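Local coordinates for protein cytidine deaminase (PDB 3R2N) that probably catalyses the zinc-dependent hydrolytic deamination of cytidine to uridine in pyrimidine salvage, working as a homotetramer, at residues 10-15 with 42-47; 19-24 with 81-86. All coordinates share one frame; numbering follows the deposited sequence. Where two conformers were deposited one is given.

Contact 1 of 2, residues 10-15 with 42-47; sequences WDTLQK and GRLITG
Thr12 OG1 lies beside the backbone N, anti to the carbonyl carbon (chi1 -66°), which leaves CG2 anti to the backbone N; this methyl meets a methyl of Leu44, CG2 to CD1 at 3.7 Å, the two side chains meeting at a slant. Leu13, one residue on, holds its CG anti to the carbonyl carbon with an extended second torsion (chi2 -177°). Its CB does not aim at strand 44-48, yet the CD2 branch reaches it and lies 4.2 Å from CG of Leu44, the two leucines running past each other in opposite senses. Leu44 thus takes both partners through its branched end, and no hydrogen bond joins the segments.

The residue types follow the burial. Leucine suits position 13, whose side chain is buried between helix and sheet and also touches Phe38. Threonine suits the more open flank, giving a methyl to the contact. Leu44 extends the apolar surface past Ala36 and Phe38 to the outermost strand, while Ile45 points to the opposite face, onto Met65 and Leu69. This mixed sheet, with helix 10-21 on one face, reaching its outermost strand here, and helix 61-71 on the other, is the alpha-beta-alpha arrangement of the cytidine deaminase fold.

Contact 2 of 2, residues 19-24 with 81-86; sequences AARANS and YCVDGN
Arg21 reaches from the last part of helix 10-21 to the turn after strand 77-83, where its guanidinium meets the carbonyl oxygen of Asp84. NE and NH2 of Arg21 both donate to Asp84 O, each at 3.1 Å, but both bonds are weak, with N-H...O angles of 128° and 127°. This forked grip is the close-packed part of the contact. A chain bent at chi2 and chi3 brings the group over the turn, with Gly85 O 3.3 Å above one guanidinium face, offset toward the rim and too poorly angled for a hydrogen bond. Lacking a side chain, Gly85 lets its backbone lie close, CA 3.7 Å from NE of Arg21. Val83 supplies the buried apolar side, its CG2 4.5 Å from NE of Arg21.

The contact loosens at exposed Asn86, whose C is 3.9 Å from Arg21 NH2. The CB of Asp84 points away from the helix, and its OD1 accepts from Asn86 N at 2.8 Å, forming an Asx turn, and also from Asp88 N. Aspartate therefore suits the bend, while arginine is long enough to bridge from helix to carbonyl. Pro32 packs against Arg21; Val83 lies on Ala17 of helix 10-21 and pairs through its backbone with Gly34 of strand 34-39.

How the contacts relate
Both contacts fasten helix 10-21 to the same mixed sheet, but at different strands: contact 1 joins an early turn of the helix to the outermost strand 44-48, contact 2 its last part to the end of strand 77-83. Contact 1 is partly buried and wholly apolar, whereas contact 2 lies at the surface and relies on weak hydrogen bonds from a charged side chain to one backbone carbonyl, with one buried valine. Their centres are about 11 Å apart, their segments alternate along the chain, and they touch directly: Tyr81 packs on Trp10, Leu13 and Gln14, while Ala20 sits on Thr46, with 3.8 Å between their CB atoms. An aromatic ring on strand 77-83 and an alanine-threonine pair thus link the two.

Contact 1 of 2, residues 10-15 with 42-47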
ATOM      1  N   TRP D  10      13.223   2.129  27.675  1.00 49.51           N
ATOM      2  CA  TRP D  10      11.908   2.152  27.053  1.00 48.31           C
ATOM      3  C   TRP D  10      11.110   3.415  27.389  1.00 48.55           C
ATOM      4  O   TRP D  10      10.327   3.887  26.572  1.00 47.69           O
ATOM      5  CB  TRP D  10      11.147   0.875  27.396  1.00 48.50           C
ATOM      6  CG  TRP D  10      11.808  -0.370  26.871  1.00 47.01           C
ATOM      7  CD1 TRP D  10      12.607  -1.233  27.575  1.00 47.66           C
ATOM      8  CD2 TRP D  10      11.722  -0.901  25.532  1.00 44.48           C
ATOM      9  NE1 TRP D  10      13.013  -2.271  26.762  1.00 46.57           N
ATOM     10  CE2 TRP D  10      12.493  -2.089  25.503  1.00 44.27           C
ATOM     11  CE3 TRP D  10      11.061  -0.491  24.360  1.00 43.66           C
ATOM     12  CZ2 TRP D  10      12.625  -2.875  24.351  1.00 42.51           C
ATOM     13  CZ3 TRP D  10      11.191  -1.269  23.211  1.00 42.98           C
ATOM     14  CH2 TRP D  10      11.971  -2.459  23.220  1.00 43.55           C
ATOM     15  N   ASP D  11      11.322   3.956  28.586  1.00 49.80           N
ATOM     16  CA  ASP D  11      10.857   5.299  28.943  1.00 50.32           C
ATOM     17  C   ASP D  11      11.212   6.366  27.894  1.00 48.35           C
ATOM     18  O   ASP D  11      10.364   7.175  27.493  1.00 47.89           O
ATOM     19  CB  ASP D  11      11.467   5.714  30.280  1.00 52.79           C
ATOM     20  CG  ASP D  11      10.447   5.773  31.390  1.00 57.61           C
ATOM     21  OD1 ASP D  11       9.636   6.745  31.384  1.00 60.71           O
ATOM     22  OD2 ASP D  11      10.466   4.863  32.264  1.00 59.80           O
ATOM     23  N   THR D  12      12.472   6.385  27.474  1.00 46.67           N
ATOM     24  CA  THR D  12      12.926   7.395  26.529  1.00 45.31           C
ATOM     25  C   THR D  12      12.166   7.256  25.228  1.00 42.98           C
ATOM     26  O   THR D  12      11.628   8.231  24.717  1.00 42.66           O
ATOM     27  CB  THR D  12      14.413   7.294  26.293  1.00 45.07           C
ATOM     28  OG1 THR D  12      15.076   7.616  27.510  1.00 48.13           O
ATOM     29  CG2 THR D  12      14.866   8.261  25.221  1.00 44.62           C
ATOM     30  N   LEU D  13      12.095   6.033  24.716  1.00 41.60           N
ATOM     31  CA  LEU D  13      11.320   5.754  23.503  1.00 39.45           C
ATOM     32  C   LEU D  13       9.833   6.169  23.625  1.00 39.63           C
ATOM     33  O   LEU D  13       9.275   6.762  22.699  1.00 38.39           O
ATOM     34  CB  LEU D  13      11.464   4.285  23.111  1.00 38.29           C
ATOM     35  CG  LEU D  13      12.863   3.832  22.694  1.00 37.04           C
ATOM     36  CD1 LEU D  13      12.824   2.375  22.268  1.00 36.31           C
ATOM     37  CD2 LEU D  13      13.436   4.708  21.569  1.00 34.56           C
ATOM     38  N   GLN D  14       9.218   5.913  24.786  1.00 40.87           N
ATOM     39  CA  GLN D  14       7.786   6.200  24.989  1.00 41.31           C
ATOM     40  C   GLN D  14       7.498   7.704  24.985  1.00 41.32           C
ATOM     41  O   GLN D  14       6.565   8.182  24.286  1.00 41.37           O
ATOM     42  CB  GLN D  14       7.251   5.446  26.223  1.00 42.81           C
ATOM     43  CG  GLN D  14       6.610   6.266  27.328  1.00 47.21           C
ATOM     44  CD  GLN D  14       5.162   6.565  27.086  1.00 50.09           C
ATOM     45  OE1 GLN D  14       4.708   7.690  27.299  1.00 52.14           O
ATOM     46  NE2 GLN D  14       4.414   5.561  26.644  1.00 51.00           N
ATOM     47  N   LYS D  15       8.332   8.448  25.709  1.00 41.40           N
ATOM     48  CA  LYS D  15       8.282   9.918  25.727  1.00 41.54           C
ATOM     49  C   LYS D  15       8.539  10.501  24.338  1.00 39.70           C
ATOM     50  O   LYS D  15       7.853  11.432  23.929  1.00 40.02           O
ATOM     51  CB  LYS D  15       9.265  10.502  26.742  1.00 41.60           C
ATOM     52  CG  LYS D  15       8.787  10.379  28.197  1.00 45.95           C
ATOM     53  CD  LYS D  15       9.930  10.646  29.175  1.00 49.80           C
ATOM     54  CE  LYS D  15       9.804   9.779  30.414  1.00 55.03           C
ATOM     55  NZ  LYS D  15       9.254  10.481  31.632  1.00 56.69           N
ATOM     56  N   GLY D  42      22.867   3.768  18.159  1.00 37.48           N
ATOM     57  CA  GLY D  42      22.327   4.482  19.318  1.00 37.91           C
ATOM     58  C   GLY D  42      21.436   5.702  19.087  1.00 37.61           C
ATOM     59  O   GLY D  42      20.899   6.267  20.058  1.00 38.03           O
ATOM     60  N   ARG D  43      21.296   6.146  17.839  1.00 36.37           N
ATOM     61  CA  ARG D  43      20.430   7.303  17.579  1.00 36.22           C
ATOM     62  C   ARG D  43      18.936   6.987  17.622  1.00 35.84           C
ATOM     63  O   ARG D  43      18.484   5.872  17.284  1.00 34.97           O
ATOM     64  CB  ARG D  43      20.785   8.053  16.282  1.00 36.24           C
ATOM     65  CG  ARG D  43      20.196   7.482  15.021  1.00 34.31           C
ATOM     66  CD  ARG D  43      20.815   8.158  13.803  1.00 32.46           C
ATOM     67  NE  ARG D  43      20.309   7.583  12.561  1.00 31.36           N
ATOM     68  CZ  ARG D  43      20.810   6.498  11.957  1.00 32.65           C
ATOM     69  NH1 ARG D  43      20.257   6.074  10.817  1.00 32.46           N
ATOM     70  NH2 ARG D  43      21.867   5.845  12.458  1.00 29.17           N
ATOM     71  N   LEU D  44      18.193   7.994  18.064  1.00 36.00           N
ATOM     72  CA  LEU D  44      16.752   7.919  18.199  1.00 35.76           C
ATOM     73  C   LEU D  44      16.100   8.440  16.930  1.00 34.61           C
ATOM     74  O   LEU D  44      16.377   9.557  16.512  1.00 35.57           O
ATOM     75  CB  LEU D  44      16.296   8.769  19.383  1.00 36.01           C
ATOM     76  CG  LEU D  44      15.042   8.272  20.111  1.00 36.91           C
ATOM     77  CD1 LEU D  44      15.009   8.851  21.525  1.00 37.94           C
ATOM     78  CD2 LEU D  44      13.742   8.572  19.386  1.00 35.21           C
ATOM     79  N   ILE D  45      15.244   7.629  16.322  1.00 32.56           N
ATOM     80  CA  ILE D  45      14.404   8.102  15.244  1.00 31.44           C
ATOM     81  C   ILE D  45      12.922   7.992  15.588  1.00 31.18           C
ATOM     82  O   ILE D  45      12.565   7.320  16.546  1.00 31.26           O
ATOM     83  CB  ILE D  45      14.768   7.478  13.873  1.00 31.07           C
ATOM     84  CG1 ILE D  45      14.634   5.946  13.880  1.00 29.58           C
ATOM     85  CG2 ILE D  45      16.173   7.960  13.471  1.00 30.21           C
ATOM     86  CD1 ILE D  45      15.002   5.291  12.532  1.00 27.12           C
ATOM     87  N   THR D  46      12.074   8.703  14.844  1.00 30.85           N
ATOM     88  CA  THR D  46      10.630   8.752  15.117  1.00 29.94           C
ATOM     89  C   THR D  46       9.862   8.767  13.802  1.00 29.28           C
ATOM     90  O   THR D  46      10.458   8.887  12.735  1.00 28.51           O
ATOM     91  CB  THR D  46      10.232  10.026  15.837  1.00 30.76           C
ATOM     92  OG1 THR D  46      10.406  11.135  14.931  1.00 31.39           O
ATOM     93  CG2 THR D  46      11.054  10.242  17.107  1.00 30.76           C
ATOM     94  N   GLY D  47       8.534   8.656  13.905  1.00 28.76           N
ATOM     95  CA  GLY D  47       7.633   8.637  12.753  1.00 27.84           C
ATOM     96  C   GLY D  47       6.221   8.866  13.265  1.00 28.20           C
ATOM     97  O   GLY D  47       5.914   8.520  14.418  1.00 28.41           O
TER

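Contact 2 of 2, residues 19-24 with 81-86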
ATOM      1  N   ALA D  19       5.875  12.577  22.087  1.00 37.42           N
ATOM      2  CA  ALA D  19       6.272  13.868  21.545  1.00 37.47           C
ATOM      3  C   ALA D  19       6.043  13.942  20.030  1.00 36.69           C
ATOM      4  O   ALA D  19       5.415  14.898  19.537  1.00 37.66           O
ATOM      5  CB  ALA D  19       7.745  14.159  21.891  1.00 37.61           C
ATOM      6  N   ALA D  20       6.514  12.939  19.289  1.00 35.03           N
ATOM      7  CA  ALA D  20       6.384  12.982  17.820  1.00 34.76           C
ATOM      8  C   ALA D  20       4.902  12.976  17.396  1.00 34.64           C
ATOM      9  O   ALA D  20       4.530  13.579  16.381  1.00 34.71           O
ATOM     10  CB  ALA D  20       7.151  11.819  17.152  1.00 32.92           C
ATOM     11  N   ARG D  21       4.067  12.330  18.212  1.00 35.11           N
ATOM     12  CA  ARG D  21       2.639  12.154  17.940  1.00 35.00           C
ATOM     13  C   ARG D  21       1.908  13.500  17.739  1.00 35.48           C
ATOM     14  O   ARG D  21       0.906  13.564  17.020  1.00 35.48           O
ATOM     15  CB  ARG D  21       1.990  11.319  19.051  1.00 35.40           C
ATOM     16  CG  ARG D  21       0.561  10.860  18.762  1.00 35.41           C
ATOM     17  CD  ARG D  21      -0.355  11.277  19.901  1.00 38.95           C
ATOM     18  NE  ARG D  21      -0.095  10.479  21.091  1.00 40.95           N
ATOM     19  CZ  ARG D  21      -0.125  10.939  22.330  1.00 42.08           C
ATOM     20  NH1 ARG D  21      -0.396  12.214  22.564  1.00 42.76           N
ATOM     21  NH2 ARG D  21       0.126  10.116  23.338  1.00 43.21           N
ATOM     22  N   ALA D  22       2.444  14.577  18.314  1.00 35.54           N
ATOM     23  CA  ALA D  22       1.873  15.910  18.105  1.00 35.94           C
ATOM     24  C   ALA D  22       1.856  16.378  16.628  1.00 35.24           C
ATOM     25  O   ALA D  22       1.047  17.242  16.274  1.00 34.94           O
ATOM     26  CB  ALA D  22       2.571  16.943  18.997  1.00 36.99           C
ATOM     27  N   ASN D  23       2.727  15.816  15.783  1.00 34.04           N
ATOM     28  CA  ASN D  23       2.743  16.163  14.342  1.00 33.70           C
ATOM     29  C   ASN D  23       1.988  15.181  13.471  1.00 33.36           C
ATOM     30  O   ASN D  23       1.995  15.283  12.232  1.00 33.03           O
ATOM     31  CB  ASN D  23       4.159  16.280  13.829  1.00 32.92           C
ATOM     32  CG  ASN D  23       4.911  17.436  14.462  1.00 35.26           C
ATOM     33  OD1 ASN D  23       4.369  18.536  14.668  1.00 37.09           O
ATOM     34  ND2 ASN D  23       6.171  17.199  14.767  1.00 34.78           N
ATOM     35  N   SER D  24       1.327  14.234  14.124  1.00 33.47           N
ATOM     36  CA  SER D  24       0.548  13.231  13.439  1.00 34.18           C
ATOM     37  C   SER D  24      -0.551  13.846  12.548  1.00 34.61           C
ATOM     38  O   SER D  24      -1.232  14.770  12.977  1.00 35.51           O
ATOM     39  CB  SER D  24      -0.058  12.264  14.469  1.00 34.89           C
ATOM     40  OG  SER D  24      -1.438  12.053  14.224  1.00 36.10           O
ATOM     41  N   TYR D  81       9.051   1.506  19.911  1.00 32.08           N
ATOM     42  CA  TYR D  81       7.909   1.732  20.796  1.00 32.43           C
ATOM     43  C   TYR D  81       6.868   2.592  20.053  1.00 32.35           C
ATOM     44  O   TYR D  81       7.121   3.777  19.767  1.00 32.27           O
ATOM     45  CB  TYR D  81       8.389   2.469  22.058  1.00 32.91           C
ATOM     46  CG  TYR D  81       7.516   2.334  23.304  1.00 33.94           C
ATOM     47  CD1 TYR D  81       8.088   2.234  24.563  1.00 35.33           C
ATOM     48  CD2 TYR D  81       6.123   2.338  23.228  1.00 34.05           C
ATOM     49  CE1 TYR D  81       7.287   2.107  25.721  1.00 35.56           C
ATOM     50  CE2 TYR D  81       5.323   2.232  24.377  1.00 33.53           C
ATOM     51  CZ  TYR D  81       5.911   2.107  25.603  1.00 35.66           C
ATOM     52  OH  TYR D  81       5.110   1.988  26.710  1.00 36.68           O
ATOM     53  N   CYS D  82       5.718   1.991  19.739  1.00 32.40           N
ATOM     54  CA  CYS D  82       4.636   2.692  19.052  0.70 32.78           C
ATOM     55  C   CYS D  82       3.536   3.098  20.050  1.00 33.48           C
ATOM     56  O   CYS D  82       3.197   2.336  20.983  1.00 34.48           O
ATOM     57  CB  CYS D  82       4.093   1.785  17.950  0.70 32.84           C
ATOM     58  SG  CYS D  82       2.956   2.498  16.774  0.70 34.31           S
ATOM     59  N   VAL D  83       2.992   4.301  19.870  1.00 33.14           N
ATOM     60  CA  VAL D  83       1.997   4.822  20.813  1.00 33.94           C
ATOM     61  C   VAL D  83       0.694   5.314  20.198  1.00 34.38           C
ATOM     62  O   VAL D  83       0.666   5.824  19.055  1.00 33.47           O
ATOM     63  CB  VAL D  83       2.551   5.982  21.668  1.00 34.96           C
ATOM     64  CG1 VAL D  83       3.702   5.491  22.622  1.00 33.82           C
ATOM     65  CG2 VAL D  83       2.925   7.170  20.773  1.00 33.25           C
ATOM     66  N   ASP D  84      -0.391   5.169  20.958  1.00 34.92           N
ATOM     67  CA  ASP D  84      -1.660   5.734  20.536  1.00 34.97           C
ATOM     68  C   ASP D  84      -1.894   7.088  21.231  1.00 36.48           C
ATOM     69  O   ASP D  84      -0.992   7.605  21.905  1.00 36.67           O
ATOM     70  CB  ASP D  84      -2.801   4.750  20.784  1.00 35.56           C
ATOM     71  CG  ASP D  84      -3.058   4.502  22.274  1.00 36.74           C
ATOM     72  OD1 ASP D  84      -2.625   5.312  23.129  1.00 37.77           O
ATOM     73  OD2 ASP D  84      -3.693   3.483  22.586  1.00 37.88           O
ATOM     74  N   GLY D  85      -3.097   7.651  21.074  1.00 37.49           N
ATOM     75  CA  GLY D  85      -3.450   8.957  21.641  1.00 39.17           C
ATOM     76  C   GLY D  85      -3.366   9.082  23.161  1.00 41.28           C
ATOM     77  O   GLY D  85      -3.311  10.198  23.681  1.00 41.91           O
ATOM     78  N   ASN D  86      -3.352   7.951  23.873  1.00 42.31           N
ATOM     79  CA  ASN D  86      -3.209   7.957  25.342  1.00 44.22           C
ATOM     80  C   ASN D  86      -1.783   7.680  25.781  1.00 43.86           C
ATOM     81  O   ASN D  86      -1.482   7.694  26.987  1.00 44.40           O
ATOM     82  CB  ASN D  86      -4.173   6.973  26.019  1.00 45.21           C
ATOM     83  CG  ASN D  86      -5.635   7.290  25.720  1.00 48.23           C
ATOM     84  OD1 ASN D  86      -6.024   8.464  25.576  1.00 51.33           O
ATOM     85  ND2 ASN D  86      -6.456   6.241  25.607  1.00 49.35           N
TER